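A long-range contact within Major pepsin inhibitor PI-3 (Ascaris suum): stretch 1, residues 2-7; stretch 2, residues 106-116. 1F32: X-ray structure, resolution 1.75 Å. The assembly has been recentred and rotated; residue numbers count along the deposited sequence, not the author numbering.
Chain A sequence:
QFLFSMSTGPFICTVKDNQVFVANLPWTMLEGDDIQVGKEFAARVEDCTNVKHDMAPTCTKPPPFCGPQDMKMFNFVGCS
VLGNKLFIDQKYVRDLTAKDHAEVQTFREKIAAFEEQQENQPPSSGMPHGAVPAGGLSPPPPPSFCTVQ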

ATOM      1  N   PHE A   2     -13.598   5.335 -11.355  1.00 45.37           N
ATOM      2  CA  PHE A   2     -12.543   5.619 -12.361  1.00 42.88           C
ATOM      3  C   PHE A   2     -11.716   4.354 -12.575  1.00 41.32           C
ATOM      4  O   PHE A   2     -12.031   3.296 -12.030  1.00 41.29           O
ATOM      5  N   LEU A   3     -10.657   4.462 -13.365  1.00 37.40           N
ATOM      6  CA  LEU A   3      -9.804   3.312 -13.636  1.00 34.37           C
ATOM      7  C   LEU A   3      -8.413   3.511 -13.051  1.00 30.93           C
ATOM      8  O   LEU A   3      -7.520   2.682 -13.222  1.00 27.30           O
ATOM      9  N   PHE A   4      -8.245   4.608 -12.328  1.00 27.53           N
ATOM     10  CA  PHE A   4      -6.955   4.913 -11.733  1.00 26.91           C
ATOM     11  C   PHE A   4      -7.094   5.855 -10.547  1.00 26.96           C
ATOM     12  O   PHE A   4      -7.964   6.734 -10.526  1.00 25.88           O
ATOM     13  N   SER A   5      -6.253   5.636  -9.542  1.00 24.26           N
ATOM     14  CA  SER A   5      -6.215   6.499  -8.379  1.00 25.70           C
ATOM     15  C   SER A   5      -4.798   6.369  -7.850  1.00 24.93           C
ATOM     16  O   SER A   5      -4.154   5.322  -8.014  1.00 22.27           O
ATOM     17  N   MET A   6      -4.297   7.441  -7.252  1.00 24.78           N
ATOM     18  CA  MET A   6      -2.952   7.428  -6.701  1.00 27.35           C
ATOM     19  C   MET A   6      -2.909   8.219  -5.406  1.00 27.13           C
ATOM     20  O   MET A   6      -3.679   9.160  -5.215  1.00 29.44           O
ATOM     21  N   SER A   7      -2.000   7.843  -4.518  1.00 28.47           N
ATOM     22  CA  SER A   7      -1.861   8.547  -3.250  1.00 29.14           C
ATOM     23  C   SER A   7      -0.454   8.435  -2.680  1.00 28.78           C
ATOM     24  O   SER A   7       0.359   7.616  -3.118  1.00 27.57           O
ATOM     25  N   THR A 106       3.833   4.561 -18.433  1.00 20.70           N
ATOM     26  CA  THR A 106       3.109   4.530 -19.702  1.00 19.91           C
ATOM     27  C   THR A 106       1.629   4.664 -19.391  1.00 19.59           C
ATOM     28  O   THR A 106       0.908   5.376 -20.068  1.00 18.13           O
ATOM     29  N   PHE A 107       1.170   3.980 -18.346  1.00 20.03           N
ATOM     30  CA  PHE A 107      -0.239   4.065 -17.995  1.00 18.51           C
ATOM     31  C   PHE A 107      -0.605   5.469 -17.539  1.00 17.24           C
ATOM     32  O   PHE A 107      -1.620   6.008 -17.954  1.00 18.06           O
ATOM     33  N   ARG A 108       0.218   6.075 -16.691  1.00 17.46           N
ATOM     34  CA  ARG A 108      -0.084   7.423 -16.214  1.00 17.49           C
ATOM     35  C   ARG A 108      -0.132   8.394 -17.393  1.00 17.21           C
ATOM     36  O   ARG A 108      -0.983   9.287 -17.454  1.00 18.61           O
ATOM     37  N   GLU A 109       0.795   8.216 -18.325  1.00 18.51           N
ATOM     38  CA  GLU A 109       0.850   9.067 -19.500  1.00 18.23           C
ATOM     39  C   GLU A 109      -0.382   8.835 -20.375  1.00 20.91           C
ATOM     40  O   GLU A 109      -0.888   9.774 -20.985  1.00 22.67           O
ATOM     41  N   LYS A 110      -0.870   7.592 -20.435  1.00 19.77           N
ATOM     42  CA  LYS A 110      -2.060   7.301 -21.248  1.00 21.75           C
ATOM     43  C   LYS A 110      -3.318   7.822 -20.567  1.00 22.38           C
ATOM     44  O   LYS A 110      -4.251   8.286 -21.228  1.00 22.01           O
ATOM     45  N   ILE A 111      -3.348   7.745 -19.244  1.00 24.09           N
ATOM     46  CA  ILE A 111      -4.487   8.265 -18.501  1.00 28.48           C
ATOM     47  C   ILE A 111      -4.526   9.771 -18.748  1.00 28.54           C
ATOM     48  O   ILE A 111      -5.591  10.350 -18.950  1.00 29.26           O
ATOM     49  N   ALA A 112      -3.363  10.409 -18.746  1.00 29.60           N
ATOM     50  CA  ALA A 112      -3.320  11.842 -19.008  1.00 29.63           C
ATOM     51  C   ALA A 112      -3.871  12.104 -20.418  1.00 30.49           C
ATOM     52  O   ALA A 112      -4.721  12.983 -20.619  1.00 31.73           O
ATOM     53  N   ALA A 113      -3.391  11.335 -21.391  1.00 29.68           N
ATOM     54  CA  ALA A 113      -3.844  11.483 -22.767  1.00 30.79           C
ATOM     55  C   ALA A 113      -5.368  11.324 -22.840  1.00 31.18           C
ATOM     56  O   ALA A 113      -6.051  12.137 -23.469  1.00 31.91           O
ATOM     57  N   PHE A 114      -5.882  10.281 -22.183  1.00 31.74           N
ATOM     58  CA  PHE A 114      -7.317   9.968 -22.152  1.00 32.51           C
ATOM     59  C   PHE A 114      -8.142  11.108 -21.569  1.00 33.79           C
ATOM     60  O   PHE A 114      -9.274  11.348 -21.989  1.00 32.13           O
ATOM     61  N   GLU A 115      -7.568  11.795 -20.586  1.00 35.92           N
ATOM     62  CA  GLU A 115      -8.228  12.919 -19.931  1.00 38.55           C
ATOM     63  C   GLU A 115      -8.378  14.143 -20.834  1.00 39.55           C
ATOM     64  O   GLU A 115      -9.435  14.776 -20.868  1.00 38.19           O
ATOM     65  N   GLU A 116      -7.309  14.489 -21.548  1.00 40.51           N
ATOM     66  CA  GLU A 116      -7.337  15.643 -22.438  1.00 42.43           C
ATOM     67  C   GLU A 116      -8.082  15.299 -23.725  1.00 44.28           C
ATOM     68  O   GLU A 116      -8.485  16.185 -24.488  1.00 44.56           O
TER

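The N-terminal segment of the pepsin inhibitor lies against a helix more than a hundred residues later in the chain, and the contact is made mainly by side chains: no hydrogen bond crosses between the two stretches. The helix presents Phe107 and Ile111 toward the segment; Phe114 points the same way but stays short of direct contact.

Phe2 sets out sideways from the backbone, with chi1 off-well at -146°, yet its ring reaches the helix. CE2 of Phe2 lies 4.3 Å from CD1 of Ile111, while CZ of Phe2 is 3.1 Å from OE2 of Glu115. That oxygen sits at the ring edge, near its plane, where the slightly positive ring hydrogens suit a carboxylate.

Leu3 points toward the helix in a p, t conformation. Its CD2 is 3.5 Å from CD1 of Ile111, and its CG is 4.4 Å from CZ of Phe107, so a compact branched side chain meets both an aliphatic and an aromatic partner; its backbone O is 3.9 Å from CZ of Phe107. Ile111 is buried and m at both chi angles.

Phe4, with chi1 t, also points toward the helix and has the largest area covered in this contact. CD1 of Phe4 approaches CE1 of Phe107, itself t at chi1, to 3.6 Å; the ring planes meet obliquely at 51°. CB of Phe4 lies 4.2 Å from CG1 of Ile111, and CZ of Phe4 is 4.1 Å from CG of Arg108 (m, t, p), so the arginine's aliphatic part packs beside the ring.

Ser5 is out of reach; its hydroxyl is hydrogen-bonded elsewhere in the structure. With the strand's alternation, Met6 (p, t, chi3 off-well at 114°) turns toward the helix again, its long, unbranched side chain bringing SD to 3.9 Å from NH2 of Arg108. Ser7 makes no contact with the helix.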

ATOM      1  CB  PHE A   2     -11.641   6.750 -11.862  1.00 46.12           C
ATOM      2  CG  PHE A   2     -11.125   7.639 -12.955  1.00 48.40           C
ATOM      3  CD1 PHE A   2     -12.004   8.415 -13.707  1.00 49.94           C
ATOM      4  CD2 PHE A   2      -9.762   7.704 -13.236  1.00 49.30           C
ATOM      5  CE1 PHE A   2     -11.534   9.245 -14.725  1.00 50.18           C
ATOM      6  CE2 PHE A   2      -9.279   8.531 -14.252  1.00 50.09           C
ATOM      7  CZ  PHE A   2     -10.167   9.301 -14.997  1.00 50.88           C
ATOM      8  CB  LEU A   3      -9.727   3.064 -15.142  1.00 38.14           C
ATOM      9  CG  LEU A   3      -9.122   4.098 -16.092  1.00 38.90           C
ATOM     10  CD1 LEU A   3      -9.484   3.687 -17.516  1.00 40.52           C
ATOM     11  CD2 LEU A   3      -9.653   5.492 -15.812  1.00 40.90           C
ATOM     12  CB  PHE A   4      -6.061   5.551 -12.800  1.00 27.03           C
ATOM     13  CG  PHE A   4      -4.724   6.004 -12.294  1.00 26.28           C
ATOM     14  CD1 PHE A   4      -3.756   5.079 -11.920  1.00 27.24           C
ATOM     15  CD2 PHE A   4      -4.427   7.361 -12.209  1.00 27.16           C
ATOM     16  CE1 PHE A   4      -2.505   5.498 -11.470  1.00 27.26           C
ATOM     17  CE2 PHE A   4      -3.183   7.794 -11.762  1.00 25.28           C
ATOM     18  CZ  PHE A   4      -2.219   6.865 -11.392  1.00 28.09           C
ATOM     19  CB  SER A   5      -7.236   6.080  -7.310  1.00 26.46           C
ATOM     20  OG  SER A   5      -6.798   4.950  -6.577  1.00 30.42           O
ATOM     21  CB  MET A   6      -1.956   8.041  -7.694  1.00 28.53           C
ATOM     22  CG  MET A   6      -2.094   9.552  -7.856  1.00 33.96           C
ATOM     23  SD  MET A   6      -0.854  10.243  -8.975  1.00 39.88           S
ATOM     24  CE  MET A   6      -1.900  10.789 -10.332  1.00 41.09           C
ATOM     25  CB  SER A   7      -2.877   8.021  -2.234  1.00 29.66           C
ATOM     26  OG  SER A   7      -2.819   6.609  -2.140  1.00 31.90           O
ATOM     27  CB  THR A 106       3.327   3.212 -20.475  1.00 19.81           C
ATOM     28  OG1 THR A 106       4.675   3.151 -20.941  1.00 18.78           O
ATOM     29  CG2 THR A 106       2.372   3.125 -21.691  1.00 19.04           C
ATOM     30  CB  PHE A 107      -0.602   3.052 -16.902  1.00 17.35           C
ATOM     31  CG  PHE A 107      -2.065   3.056 -16.542  1.00 19.01           C
ATOM     32  CD1 PHE A 107      -2.574   3.979 -15.625  1.00 18.43           C
ATOM     33  CD2 PHE A 107      -2.942   2.159 -17.149  1.00 19.98           C
ATOM     34  CE1 PHE A 107      -3.932   4.013 -15.315  1.00 18.57           C
ATOM     35  CE2 PHE A 107      -4.316   2.184 -16.849  1.00 19.79           C
ATOM     36  CZ  PHE A 107      -4.808   3.106 -15.935  1.00 18.32           C
ATOM     37  CB  ARG A 108       0.978   7.878 -15.209  1.00 18.50           C
ATOM     38  CG  ARG A 108       1.012   7.014 -13.948  1.00 21.31           C
ATOM     39  CD  ARG A 108       2.175   7.375 -13.042  1.00 21.52           C
ATOM     40  NE  ARG A 108       1.941   8.593 -12.271  1.00 26.02           N
ATOM     41  CZ  ARG A 108       2.877   9.194 -11.540  1.00 24.08           C
ATOM     42  NH1 ARG A 108       4.104   8.692 -11.492  1.00 26.23           N
ATOM     43  NH2 ARG A 108       2.586  10.283 -10.850  1.00 27.30           N
ATOM     44  CB  GLU A 109       2.141   8.795 -20.265  1.00 17.34           C
ATOM     45  CG  GLU A 109       3.384   9.187 -19.460  1.00 17.70           C
ATOM     46  CD  GLU A 109       4.669   8.619 -20.033  1.00 16.64           C
ATOM     47  OE1 GLU A 109       4.587   7.836 -20.996  1.00 16.70           O
ATOM     48  OE2 GLU A 109       5.763   8.949 -19.510  1.00 18.40           O
ATOM     49  CB  LYS A 110      -2.196   5.804 -21.525  1.00 21.06           C
ATOM     50  CG  LYS A 110      -1.273   5.327 -22.625  1.00 21.94           C
ATOM     51  CD  LYS A 110      -1.599   3.937 -23.083  1.00 25.80           C
ATOM     52  CE  LYS A 110      -0.752   3.571 -24.289  1.00 26.49           C
ATOM     53  NZ  LYS A 110      -1.046   2.200 -24.771  1.00 30.07           N
ATOM     54  CB  ILE A 111      -4.347   7.975 -16.988  1.00 29.07           C
ATOM     55  CG1 ILE A 111      -4.996   6.629 -16.674  1.00 33.30           C
ATOM     56  CG2 ILE A 111      -4.963   9.099 -16.165  1.00 33.47           C
ATOM     57  CD1 ILE A 111      -6.508   6.597 -16.896  1.00 33.63           C
ATOM     58  CB  ALA A 112      -1.893  12.357 -18.892  1.00 28.89           C
ATOM     59  CB  ALA A 113      -3.156  10.441 -23.662  1.00 29.84           C
ATOM     60  CB  PHE A 114      -7.559   8.696 -21.327  1.00 32.44           C
ATOM     61  CG  PHE A 114      -9.010   8.261 -21.263  1.00 32.30           C
ATOM     62  CD1 PHE A 114      -9.690   7.875 -22.416  1.00 32.77           C
ATOM     63  CD2 PHE A 114      -9.680   8.204 -20.042  1.00 33.12           C
ATOM     64  CE1 PHE A 114     -11.023   7.432 -22.353  1.00 33.57           C
ATOM     65  CE2 PHE A 114     -11.006   7.765 -19.967  1.00 33.87           C
ATOM     66  CZ  PHE A 114     -11.679   7.377 -21.127  1.00 33.51           C
ATOM     67  CB  GLU A 115      -7.453  13.313 -18.675  1.00 40.81           C
ATOM     68  CG  GLU A 115      -8.183  13.005 -17.382  1.00 44.75           C
ATOM     69  CD  GLU A 115      -8.542  11.543 -17.262  1.00 47.31           C
ATOM     70  OE1 GLU A 115      -7.622  10.721 -17.062  1.00 49.35           O
ATOM     71  OE2 GLU A 115      -9.744  11.217 -17.377  1.00 48.10           O
ATOM     72  CB  GLU A 116      -5.907  16.088 -22.761  1.00 42.79           C
ATOM     73  CG  GLU A 116      -5.814  17.202 -23.790  1.00 43.48           C
ATOM     74  CD  GLU A 116      -4.381  17.613 -24.072  1.00 44.67           C
ATOM     75  OE1 GLU A 116      -3.496  16.727 -24.056  1.00 44.24           O
ATOM     76  OE2 GLU A 116      -4.143  18.816 -24.323  1.00 40.33           O
TER